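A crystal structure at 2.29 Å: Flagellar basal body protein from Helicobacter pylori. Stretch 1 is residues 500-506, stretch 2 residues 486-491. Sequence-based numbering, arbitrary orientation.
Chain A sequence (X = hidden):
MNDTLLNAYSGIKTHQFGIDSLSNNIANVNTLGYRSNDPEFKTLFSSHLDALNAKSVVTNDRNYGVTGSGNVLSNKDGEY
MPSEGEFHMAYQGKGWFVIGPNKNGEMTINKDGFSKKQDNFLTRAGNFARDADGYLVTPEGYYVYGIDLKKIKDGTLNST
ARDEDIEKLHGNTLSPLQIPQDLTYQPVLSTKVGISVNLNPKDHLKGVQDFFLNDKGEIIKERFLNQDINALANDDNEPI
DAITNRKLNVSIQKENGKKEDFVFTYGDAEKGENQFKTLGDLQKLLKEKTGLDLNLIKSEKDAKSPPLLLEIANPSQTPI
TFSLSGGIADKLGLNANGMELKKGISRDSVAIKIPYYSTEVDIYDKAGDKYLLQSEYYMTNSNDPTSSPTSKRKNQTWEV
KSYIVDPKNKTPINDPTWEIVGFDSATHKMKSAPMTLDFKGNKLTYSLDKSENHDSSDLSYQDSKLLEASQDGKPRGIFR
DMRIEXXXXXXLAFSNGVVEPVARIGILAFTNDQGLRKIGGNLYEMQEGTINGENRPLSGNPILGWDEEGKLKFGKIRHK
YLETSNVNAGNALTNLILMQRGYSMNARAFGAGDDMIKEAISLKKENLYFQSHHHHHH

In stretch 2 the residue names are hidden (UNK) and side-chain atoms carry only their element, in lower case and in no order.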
# COMPACT_ATOMS: atom_id res chain seq x y z
N GLU A 500 3.55 13.08 14.79
CA GLU A 500 3.19 12.08 15.78
C GLU A 500 3.14 12.74 17.15
O GLU A 500 4.03 13.53 17.49
CB GLU A 500 4.18 10.91 15.83
CG GLU A 500 4.43 10.25 14.48
CD GLU A 500 5.21 8.95 14.60
OE1 GLU A 500 5.62 8.59 15.73
OE2 GLU A 500 5.40 8.29 13.56
N PRO A 501 2.13 12.45 17.95
CA PRO A 501 2.14 12.90 19.33
C PRO A 501 3.29 12.25 20.08
O PRO A 501 3.74 11.16 19.72
CB PRO A 501 0.78 12.46 19.87
CG PRO A 501 0.41 11.30 19.00
CD PRO A 501 0.95 11.60 17.65
N VAL A 502 3.78 12.94 21.11
CA VAL A 502 4.83 12.41 21.97
C VAL A 502 4.48 12.45 23.45
O VAL A 502 5.10 11.72 24.24
CB VAL A 502 6.16 13.16 21.72
CG1 VAL A 502 6.51 13.16 20.24
CG2 VAL A 502 6.08 14.59 22.25
N ALA A 503 3.52 13.28 23.88
CA ALA A 503 3.20 13.45 25.29
C ALA A 503 1.85 14.15 25.40
O ALA A 503 1.24 14.54 24.40
CB ALA A 503 4.28 14.26 26.02
N ARG A 504 1.37 14.28 26.65
CA ARG A 504 0.29 15.21 26.95
C ARG A 504 0.52 15.79 28.34
O ARG A 504 1.15 15.16 29.19
CB ARG A 504 -1.10 14.58 26.89
CG ARG A 504 -1.47 13.72 28.09
CD ARG A 504 -2.80 13.04 27.83
NE ARG A 504 -3.88 14.03 27.68
CZ ARG A 504 -5.05 13.78 27.10
NH1 ARG A 504 -5.30 12.59 26.57
NH2 ARG A 504 -5.95 14.74 27.03
N ILE A 505 0.02 17.01 28.53
CA ILE A 505 0.17 17.71 29.81
C ILE A 505 -0.75 17.08 30.84
O ILE A 505 -1.95 16.90 30.61
CB ILE A 505 -0.15 19.21 29.64
CG1 ILE A 505 0.72 19.83 28.54
CG2 ILE A 505 0.06 19.95 30.96
CD1 ILE A 505 2.19 19.92 28.90
N GLY A 506 -0.18 16.74 32.00
CA GLY A 506 -0.99 16.28 33.11
C GLY A 506 -2.00 17.34 33.54
O GLY A 506 -1.71 18.54 33.57
N UNK A 486 -6.00 21.52 22.23
CA UNK A 486 -6.80 21.97 23.37
C UNK A 486 -6.98 20.87 24.42
O UNK A 486 -7.48 21.17 25.52
o UNK A 486 -9.42 25.71 21.81
c UNK A 486 -8.16 22.49 22.89
c UNK A 486 -9.42 24.46 21.93
o UNK A 486 -10.47 23.78 21.98
c UNK A 486 -8.09 23.74 22.03
N UNK A 487 -6.59 19.64 24.12
CA UNK A 487 -6.58 18.55 25.08
C UNK A 487 -5.22 18.32 25.71
O UNK A 487 -5.04 17.34 26.43
c UNK A 487 -7.06 17.26 24.41
c UNK A 487 -8.56 17.16 24.39
o UNK A 487 -9.11 16.08 24.24
n UNK A 487 -9.24 18.29 24.57
N UNK A 488 -4.25 19.20 25.47
CA UNK A 488 -2.93 19.03 26.03
C UNK A 488 -2.07 18.03 25.30
O UNK A 488 -0.91 17.84 25.70
N UNK A 489 -2.57 17.41 24.24
CA UNK A 489 -1.80 16.42 23.51
C UNK A 489 -0.73 17.12 22.68
O UNK A 489 -1.01 18.06 21.93
c UNK A 489 -1.92 14.58 21.79
c UNK A 489 -3.70 14.80 23.53
c UNK A 489 -2.73 15.56 22.64
N UNK A 490 0.51 16.66 22.82
CA UNK A 490 1.69 17.32 22.26
C UNK A 490 2.21 16.46 21.11
O UNK A 490 2.67 15.33 21.33
c UNK A 490 3.20 18.51 25.64
c UNK A 490 2.21 18.31 24.51
c UNK A 490 4.04 18.18 22.72
c UNK A 490 2.78 17.52 23.32
N UNK A 491 2.17 17.01 19.90
CA UNK A 491 2.68 16.33 18.72
C UNK A 491 3.81 17.13 18.10
O UNK A 491 3.85 18.37 18.20
c UNK A 491 1.58 16.12 17.69
o UNK A 491 0.38 15.72 18.32

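Position 486 carries five side-chain atoms, three carbons in an unbranched chain with two oxygens on the last. They are exposed and touch nothing in stretch 1. A carboxylate at the end of a three-carbon side chain is glutamate, so this is Glu486.

Position 487 has two carbons, and the second bears one oxygen and one nitrogen. Its CB and its backbone O both approach Arg504 NH2. The side chain is a short carboxamide, so the residue is asparagine, Asn487. Asn487 O accepts a weak hydrogen bond from Arg504 NH2 at 2.8 Å. The N-H...O angle of 128° explains the weakness. Asn487 CB lies 3.8 Å from Arg504 NH2.

Position 488 has no side-chain atoms. Its phi/psi of 79/0 would jam a CB against the carbonyl O of the preceding residue. A CB would also point toward stretch 1 and sit 3.6 Å from Ile505 N. The residue is glycine, Gly488. Gly488 O accepts a hydrogen bond from Ile505 N at 3.1 Å, and Arg504 CA approaches the same Gly488 O at 3.1 Å in a CA-H...O contact.

Position 489 has three carbons, one bonded to CA and carrying the other two. One outer carbon lies over a face of the Arg504 guanidinium, and the other meets Pro501 CB. This fork at CB, with no further atoms, is valine: Val489, with chi1 in the t well. It pairs with Arg504 without backbone hydrogen bonds, Val489 CA to Arg504 CA 4.2 Å. Both side chains lie on the same sheet face as Pro501. Val489 CG2 is the carbon over the guanidinium, 4.0 Å from Arg504 CZ. Val489 CG1 meets Pro501 CB at 3.9 Å.

Position 490 has four carbons. They fork at the first, and one arm is two carbons long. They pack on Ile505, Ala503 and Val502. This is isoleucine, Ile490, with chi1 m and chi2 t. It is buried, and its side chain shares a sheet face with that of Ala503. Ile490 CD1 reaches Ile505 CD1 at 3.7 Å and Ala503 CB at 4.4 Å, while Ile490 CG2 is 4.2 Å from Val502 CG2. The backbone is engaged too: Ile490 N donates to Ala503 O at 2.7 Å.

Position 491 has one carbon followed by one oxygen, and the oxygen lies near Pro501 CA. A hydroxyl on CB with no second branch is serine, Ser491. Ser491 OG packs 3.5 Å from Pro501 CA and 3.6 Å from Pro501 CB. Ser491 CA makes a CA-H...O contact with Glu500 O at 3.3 Å.

The two strands run antiparallel, their directions 139° apart. The register slips by one residue between Pro501 and Ala503, forming a beta bulge. Ile490 O serves both amides there: Val502 N binds it at 2.6 Å, and Ala503 N adds a weak bond at 3.4 Å. Pro501 has no amide hydrogen to donate, but it pairs with Ser491 at a non-hydrogen-bonded site, where none is required. Backbone bonds thus hold the register. Ile490 packs on the face it shares with Ala503, and Val489 on the face it shares with Pro501 and Arg504. The contact buries 485 Å² between the stretches, both sides summed.

Stretch 2 486-491: ENGVIS
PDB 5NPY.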